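Local coordinates for flagellar basal body protein (Helicobacter pylori, PDB 5NPY) that probably assembles into the flagellar hook, the curved joint that couples the rotating basal body of the bacterium to its filament, at residues L225-D228 and I229-A233; D241-T244 and N245-L248; T386-P389 and T390-R393. All coordinates share one frame; numbering follows the deposited sequence.

Contact 1. Residues L225-D228 and I229-A233; sequences LNQD and INALA. With 144 (tris-hydroxymethyl-methyl-ammonium), chain B.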
loop_
_atom_site.group_PDB
_atom_site.type_symbol
_atom_site.label_atom_id
_atom_site.label_comp_id
_atom_site.label_asym_id
_atom_site.label_seq_id
_atom_site.Cartn_x
_atom_site.Cartn_y
_atom_site.Cartn_z
ATOM N N LEU A 225 -0.026 5.906 -31.689
ATOM C CA LEU A 225 0.482 4.860 -32.574
ATOM C C LEU A 225 0.610 3.525 -31.854
ATOM O O LEU A 225 0.322 2.473 -32.449
ATOM C CB LEU A 225 1.822 5.263 -33.191
ATOM C CG LEU A 225 1.698 6.384 -34.226
ATOM C CD1 LEU A 225 3.044 6.694 -34.865
ATOM C CD2 LEU A 225 0.630 6.047 -35.277
ATOM N N ASN A 226 1.017 3.551 -30.572
ATOM C CA ASN A 226 1.362 2.358 -29.806
ATOM C C ASN A 226 0.207 1.801 -28.966
ATOM O O ASN A 226 0.433 0.882 -28.173
ATOM C CB ASN A 226 2.564 2.638 -28.889
ATOM C CG ASN A 226 3.829 3.003 -29.671
ATOM O OD1 ASN A 226 3.909 2.785 -30.887
ATOM N ND2 ASN A 226 4.825 3.557 -28.971
ATOM N N GLN A 227 -1.002 2.335 -29.106
ATOM C CA GLN A 227 -2.136 1.843 -28.339
ATOM C C GLN A 227 -2.693 0.586 -29.001
ATOM O O GLN A 227 -3.031 0.586 -30.182
ATOM C CB GLN A 227 -3.207 2.921 -28.200
ATOM C CG GLN A 227 -4.441 2.508 -27.430
ATOM C CD GLN A 227 -4.187 2.464 -25.964
ATOM O OE1 GLN A 227 -3.151 2.964 -25.465
ATOM N NE2 GLN A 227 -5.111 1.828 -25.236
ATOM N N ASP A 228 -2.719 -0.499 -28.249
ATOM C CA ASP A 228 -3.381 -1.725 -28.672
ATOM C C ASP A 228 -4.873 -1.434 -28.925
ATOM O O ASP A 228 -5.587 -0.943 -28.042
ATOM C CB ASP A 228 -3.174 -2.786 -27.575
ATOM C CG ASP A 228 -3.776 -4.165 -27.919
ATOM O OD1 ASP A 228 -3.445 -5.134 -27.204
ATOM O OD2 ASP A 228 -4.583 -4.291 -28.864
ATOM N N ILE A 229 -5.333 -1.697 -30.146
ATOM C CA ILE A 229 -6.725 -1.417 -30.502
ATOM C C ILE A 229 -7.711 -2.250 -29.666
ATOM O O ILE A 229 -8.863 -1.842 -29.481
ATOM C CB ILE A 229 -6.922 -1.636 -32.018
ATOM C CG1 ILE A 229 -8.233 -1.022 -32.492
ATOM C CG2 ILE A 229 -6.861 -3.127 -32.389
ATOM C CD1 ILE A 229 -8.408 -1.081 -33.984
ATOM N N ASN A 230 -7.287 -3.421 -29.149
ATOM C CA ASN A 230 -8.098 -4.202 -28.208
ATOM C C ASN A 230 -8.130 -3.595 -26.809
ATOM O O ASN A 230 -8.970 -4.009 -25.996
ATOM C CB ASN A 230 -7.581 -5.644 -28.105
ATOM C CG ASN A 230 -8.591 -6.589 -27.443
ATOM O OD1 ASN A 230 -9.729 -6.737 -27.937
ATOM N ND2 ASN A 230 -8.189 -7.251 -26.376
ATOM N N ALA A 231 -7.227 -2.656 -26.502
ATOM C CA ALA A 231 -7.243 -1.920 -25.230
ATOM C C ALA A 231 -8.072 -0.648 -25.353
ATOM O O ALA A 231 -7.663 0.441 -24.933
ATOM C CB ALA A 231 -5.818 -1.602 -24.770
ATOM N N LEU A 232 -9.261 -0.796 -25.937
ATOM C CA LEU A 232 -10.133 0.332 -26.238
ATOM C C LEU A 232 -11.595 -0.069 -26.070
ATOM O O LEU A 232 -11.934 -1.249 -25.941
ATOM C CB LEU A 232 -9.900 0.839 -27.661
ATOM C CG LEU A 232 -8.553 1.516 -27.938
ATOM C CD1 LEU A 232 -8.414 1.677 -29.419
ATOM C CD2 LEU A 232 -8.469 2.867 -27.231
ATOM N N ALA A 233 -12.467 0.939 -26.107
ATOM C CA ALA A 233 -13.909 0.730 -26.129
ATOM C C ALA A 233 -14.530 1.883 -26.900
ATOM O O ALA A 233 -13.947 2.968 -26.991
ATOM C CB ALA A 233 -14.494 0.630 -24.704
HETATM C C1 144 B . 4.982 -0.083 -24.803
HETATM N N 144 B . 3.652 0.391 -24.421
HETATM C C2 144 B . 3.007 1.026 -25.571
HETATM O O2 144 B . 3.436 2.344 -25.806
HETATM C C3 144 B . 3.756 1.360 -23.336
HETATM O O3 144 B . 2.520 1.493 -22.670
HETATM C C4 144 B . 2.756 -0.683 -23.961
HETATM O O4 144 B . 3.214 -2.016 -24.001
#
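Q227 and D228 reach forward from the end of helix 221-226 to hold the tight turn that follows, Q227 through its amide nitrogen NE2, D228 through carboxylate oxygen OD2. The D228 carboxylate folds over the backbone of N230: N230 N donates to D228 OD2 at 2.9 Å, from above the carboxylate plane, and so closes an Asx turn. CG stands anti to the backbone N of D228 (chi1 -178°), which turns the carboxylate forward alongside the next peptides. The backbone closes a type I beta turn over the same residues, through A231 N to D228 O at 2.8 Å. Q227 grips the far end. Its chain bends at chi2 (76°), bringing NE2 2.9 Å from A231 O, with the acceptor lying almost exactly in the amide plane; the N-H...O angle of 133° makes this a bent bond. NE2 also bonds M379 O, so two carbonyls fix the rotation of the amide. The L232 side chain slants across that of Q227, CD2 lying 4.0 Å from Q227 CG. The carboxylate has partners of its own in K277, Y266 and the backbone of S382, while N230 ND2 turns to S382. At the other end, N226 CB lies 3.2 Å from O2 of the bound tris-hydroxymethyl-methyl-ammonium. The turn is thus wedged between strand 370-381, which meets Q227 and A231, strand 260-266, where Y266 packs on I229 and N230, and helix 279-289, against which L225 and I229 rest.

Contact 2. Residues D241-T244 and N245-L248; sequences DAIT and NRKL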
loop_
_atom_site.group_PDB
_atom_site.type_symbol
_atom_site.label_atom_id
_atom_site.label_comp_id
_atom_site.label_asym_id
_atom_site.label_seq_id
_atom_site.Cartn_x
_atom_site.Cartn_y
_atom_site.Cartn_z
ATOM N N ASP A 241 -12.946 -5.584 -28.420
ATOM C CA ASP A 241 -12.950 -7.048 -28.399
ATOM C C ASP A 241 -12.322 -7.627 -29.670
ATOM O O ASP A 241 -12.805 -8.614 -30.233
ATOM C CB ASP A 241 -14.374 -7.589 -28.174
ATOM C CG ASP A 241 -14.399 -9.084 -27.845
ATOM O OD1 ASP A 241 -15.503 -9.653 -27.910
ATOM O OD2 ASP A 241 -13.335 -9.698 -27.540
ATOM N N ALA A 242 -11.215 -7.010 -30.107
ATOM C CA ALA A 242 -10.437 -7.531 -31.228
ATOM C C ALA A 242 -10.108 -9.004 -31.060
ATOM O O ALA A 242 -9.953 -9.719 -32.054
ATOM C CB ALA A 242 -9.135 -6.746 -31.378
ATOM N N ILE A 243 -9.988 -9.468 -29.816
ATOM C CA ILE A 243 -9.529 -10.831 -29.570
ATOM C C ILE A 243 -10.477 -11.842 -30.195
ATOM O O ILE A 243 -10.045 -12.814 -30.825
ATOM C CB ILE A 243 -9.358 -11.078 -28.063
ATOM C CG1 ILE A 243 -8.205 -10.242 -27.536
ATOM C CG2 ILE A 243 -9.106 -12.561 -27.792
ATOM C CD1 ILE A 243 -6.888 -10.711 -28.053
ATOM N N THR A 244 -11.777 -11.635 -30.054
ATOM C CA THR A 244 -12.674 -12.630 -30.607
ATOM C C THR A 244 -13.230 -12.256 -31.980
ATOM O O THR A 244 -13.785 -13.128 -32.650
ATOM C CB THR A 244 -13.801 -12.943 -29.612
ATOM O OG1 THR A 244 -14.236 -11.749 -28.967
ATOM C CG2 THR A 244 -13.285 -13.881 -28.543
ATOM N N ASN A 245 -13.039 -11.011 -32.452
ATOM C CA ASN A 245 -13.384 -10.618 -33.834
ATOM C C ASN A 245 -12.155 -9.995 -34.504
ATOM O O ASN A 245 -12.062 -8.771 -34.611
ATOM C CB ASN A 245 -14.567 -9.650 -33.855
ATOM C CG ASN A 245 -15.761 -10.170 -33.087
ATOM O OD1 ASN A 245 -16.362 -11.180 -33.455
ATOM N ND2 ASN A 245 -16.121 -9.472 -32.021
ATOM N N ARG A 246 -11.252 -10.854 -35.000
ATOM C CA ARG A 246 -9.942 -10.448 -35.501
ATOM C C ARG A 246 -9.953 -9.926 -36.938
ATOM O O ARG A 246 -9.018 -9.213 -37.320
ATOM C CB ARG A 246 -8.962 -11.632 -35.402
ATOM C CG ARG A 246 -8.907 -12.289 -33.989
ATOM C CD ARG A 246 -7.881 -13.396 -33.897
ATOM N NE ARG A 246 -7.692 -13.830 -32.510
ATOM C CZ ARG A 246 -6.757 -13.316 -31.732
ATOM N NH1 ARG A 246 -5.970 -12.346 -32.225
ATOM N NH2 ARG A 246 -6.644 -13.750 -30.481
ATOM N N LYS A 247 -10.965 -10.258 -37.746
ATOM C CA LYS A 247 -10.909 -10.021 -39.183
ATOM C C LYS A 247 -11.450 -8.643 -39.540
ATOM O O LYS A 247 -12.529 -8.248 -39.086
ATOM C CB LYS A 247 -11.694 -11.089 -39.941
ATOM C CG LYS A 247 -11.133 -12.499 -39.835
ATOM C CD LYS A 247 -9.774 -12.617 -40.510
ATOM C CE LYS A 247 -9.304 -14.068 -40.573
ATOM N NZ LYS A 247 -7.932 -14.251 -39.995
ATOM N N LEU A 248 -10.698 -7.929 -40.372
ATOM C CA LEU A 248 -11.118 -6.678 -40.990
ATOM C C LEU A 248 -11.013 -6.849 -42.495
ATOM O O LEU A 248 -9.910 -7.040 -43.015
ATOM C CB LEU A 248 -10.234 -5.511 -40.554
ATOM C CG LEU A 248 -10.600 -4.623 -39.369
ATOM C CD1 LEU A 248 -9.483 -3.609 -39.158
ATOM C CD2 LEU A 248 -11.880 -3.895 -39.595
HETATM O O HOH W 1 -10.554 -14.910 -31.884
#
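N245 is tied back to D241 through its backbone: N245 N donates to D241 O at 3.3 Å, a long bond, but one lying in the carbonyl plane with an N-H...O angle of 153°. The same oxygen also takes the N-H of T244, so two successive amides converge on it and wind the chain into a single helical turn. The N245 side chain then lies over the peptide that has just been passed, with CG 3.5 Å from T244 C. Its amide crosses the D241 carboxylate at a wide angle, the two planes 71° apart, and N245 ND2 stays 4.2 Å from D241 OD1, a loose approach. R246 comes next and sends its side chain back across the turn. CG leaves beside the backbone N (chi1 -52°) and lies 3.4 Å from A242 O; from there the chain runs extended to NE. The guanidinium consequently sits with I243 O over one face. I243 runs alongside, pointing the same way, and its CG2 packs 3.8 Å from R246 NH2. A water accepts from R246 NE at 3.1 Å and also approaches I243 O, at a distance short enough to leave that second leg doubtful. The guanidinium is held beyond the turn by a salt bridge to D384 and a bond to Y266 O, while the R246 backbone also pairs with Y266. At K247 the chain becomes strand 247-252. An isolated alpha turn of this kind, D241 to N245, delivers the chain into a strand flanked by 260-266 and 320-325 in a mixed sheet.

Contact 3. Residues T386-P389 and T390-R393; sequences TSSP and TSKR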
loop_
_atom_site.group_PDB
_atom_site.type_symbol
_atom_site.label_atom_id
_atom_site.label_comp_id
_atom_site.label_asym_id
_atom_site.label_seq_id
_atom_site.Cartn_x
_atom_site.Cartn_y
_atom_site.Cartn_z
ATOM N N THR A 386 -3.432 -15.812 -28.003
ATOM C CA THR A 386 -2.739 -16.500 -29.089
ATOM C C THR A 386 -1.295 -16.042 -29.281
ATOM O O THR A 386 -0.638 -16.515 -30.214
ATOM C CB THR A 386 -3.484 -16.331 -30.406
ATOM O OG1 THR A 386 -3.569 -14.938 -30.730
ATOM C CG2 THR A 386 -4.899 -16.958 -30.331
ATOM N N SER A 387 -0.792 -15.147 -28.438
ATOM C CA SER A 387 0.590 -14.692 -28.508
ATOM C C SER A 387 1.539 -15.715 -27.879
ATOM O O SER A 387 1.199 -16.385 -26.904
ATOM C CB SER A 387 0.732 -13.367 -27.774
ATOM O OG SER A 387 0.515 -13.596 -26.391
ATOM N N SER A 388 2.744 -15.815 -28.434
ATOM C CA SER A 388 3.789 -16.700 -27.923
ATOM C C SER A 388 4.780 -15.934 -27.049
ATOM O O SER A 388 4.757 -14.704 -26.985
ATOM C CB SER A 388 4.519 -17.368 -29.081
ATOM O OG SER A 388 5.067 -16.388 -29.945
ATOM N N PRO A 389 5.660 -16.649 -26.318
ATOM C CA PRO A 389 6.730 -15.959 -25.578
ATOM C C PRO A 389 7.601 -15.038 -26.432
ATOM O O PRO A 389 8.226 -14.128 -25.882
ATOM C CB PRO A 389 7.556 -17.112 -24.984
ATOM C CG PRO A 389 6.720 -18.383 -25.175
ATOM C CD PRO A 389 5.423 -18.015 -25.811
ATOM N N THR A 390 7.642 -15.218 -27.755
ATOM C CA THR A 390 8.424 -14.295 -28.586
ATOM C C THR A 390 7.715 -12.975 -28.890
ATOM O O THR A 390 8.360 -12.060 -29.423
ATOM C CB THR A 390 8.812 -14.937 -29.923
ATOM O OG1 THR A 390 7.665 -15.018 -30.783
ATOM C CG2 THR A 390 9.382 -16.315 -29.704
ATOM N N SER A 391 6.418 -12.858 -28.601
ATOM C CA SER A 391 5.680 -11.645 -28.954
ATOM C C SER A 391 6.209 -10.475 -28.144
ATOM O O SER A 391 6.391 -10.586 -26.928
ATOM C CB SER A 391 4.180 -11.827 -28.693
ATOM O OG SER A 391 3.696 -13.006 -29.304
ATOM N N LYS A 392 6.481 -9.357 -28.812
ATOM C CA LYS A 392 7.041 -8.223 -28.085
ATOM C C LYS A 392 6.020 -7.534 -27.190
ATOM O O LYS A 392 6.416 -6.852 -26.242
ATOM C CB LYS A 392 7.638 -7.217 -29.064
ATOM C CG LYS A 392 8.816 -7.784 -29.791
ATOM C CD LYS A 392 9.329 -6.854 -30.864
ATOM C CE LYS A 392 10.689 -7.331 -31.306
ATOM N NZ LYS A 392 10.614 -8.767 -31.724
ATOM N N ARG A 393 4.720 -7.689 -27.468
ATOM C CA ARG A 393 3.709 -7.040 -26.644
ATOM C C ARG A 393 2.795 -8.119 -26.088
ATOM O O ARG A 393 1.562 -8.016 -26.162
ATOM C CB ARG A 393 2.941 -5.997 -27.453
ATOM C CG ARG A 393 3.835 -4.908 -28.093
ATOM C CD ARG A 393 2.989 -4.031 -28.999
ATOM N NE ARG A 393 1.898 -3.420 -28.236
ATOM C CZ ARG A 393 1.746 -2.120 -27.982
ATOM N NH1 ARG A 393 2.577 -1.204 -28.468
ATOM N NH2 ARG A 393 0.695 -1.736 -27.274
#
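S388 O is the acceptor around which the loop bends. The backbone amide of S391 donates to it at 3.0 Å, with an N-H...O angle of 165°, from well above the carbonyl plane. The hydroxyl of S391 also approaches: S391 OG lies 3.1 Å from S388 O, but its one proton may instead go to D268 OD1, so a second bond to the carbonyl is not settled. OG takes the position beside its own backbone N (chi1 -52°), which points it back toward S388 and S387, and it lies 3.4 Å from S387 CB. S387 CB thus rests against the S391 hydroxyl, while S387 OG bonds D384 O.

A second link crosses the turn at the level of the side chains. S388 OG and T390 OG1 are 3.1 Å apart and share a hydrogen bond whose donor could be either. Both oxygens sit between the backbone N and the carbonyl carbon of their own residues, and this common rotation puts the two hydroxyls next to each other, with P389 between their residues only in sequence. The S388 hydroxyl is also bonded to K271 NZ, so it has a second, charged partner. P389 itself keeps its ring outward, with CB 3.4 Å from T390 N.

Beyond the bend, K392 forms a salt bridge with E270, and R393, which bonds N381 through NE, touches the bound tris-hydroxymethyl-methyl-ammonium. The core of the contact is a type I beta turn from S388 to S391 with P389 at its second position, set in the long connection between the paired antiparallel strands 370-381 and 396-406.

The three contacts lie on the same side of the chain's centre. The centres of contacts 1 and 2 are about 12 Å apart, those of contacts 1 and 3 about 16 Å, and those of contacts 2 and 3 about 17 Å. Contacts 1 and 2 meet through N230, whose OD1 lies 2.6 Å from A242 N and makes a weak hydrogen bond to I243 N. Contacts 1 and 3 join at the ligand pocket: N226 and R393 both line it, and R393 NH2 probably bonds N226 O at 2.8 Å; T380 and E399 bond the ligand itself. Contact 2 is more remote, the I243 side chain being about 14 Å from the ligand; R246 NH2 packs 3.3 Å from T386 OG1 of contact 3.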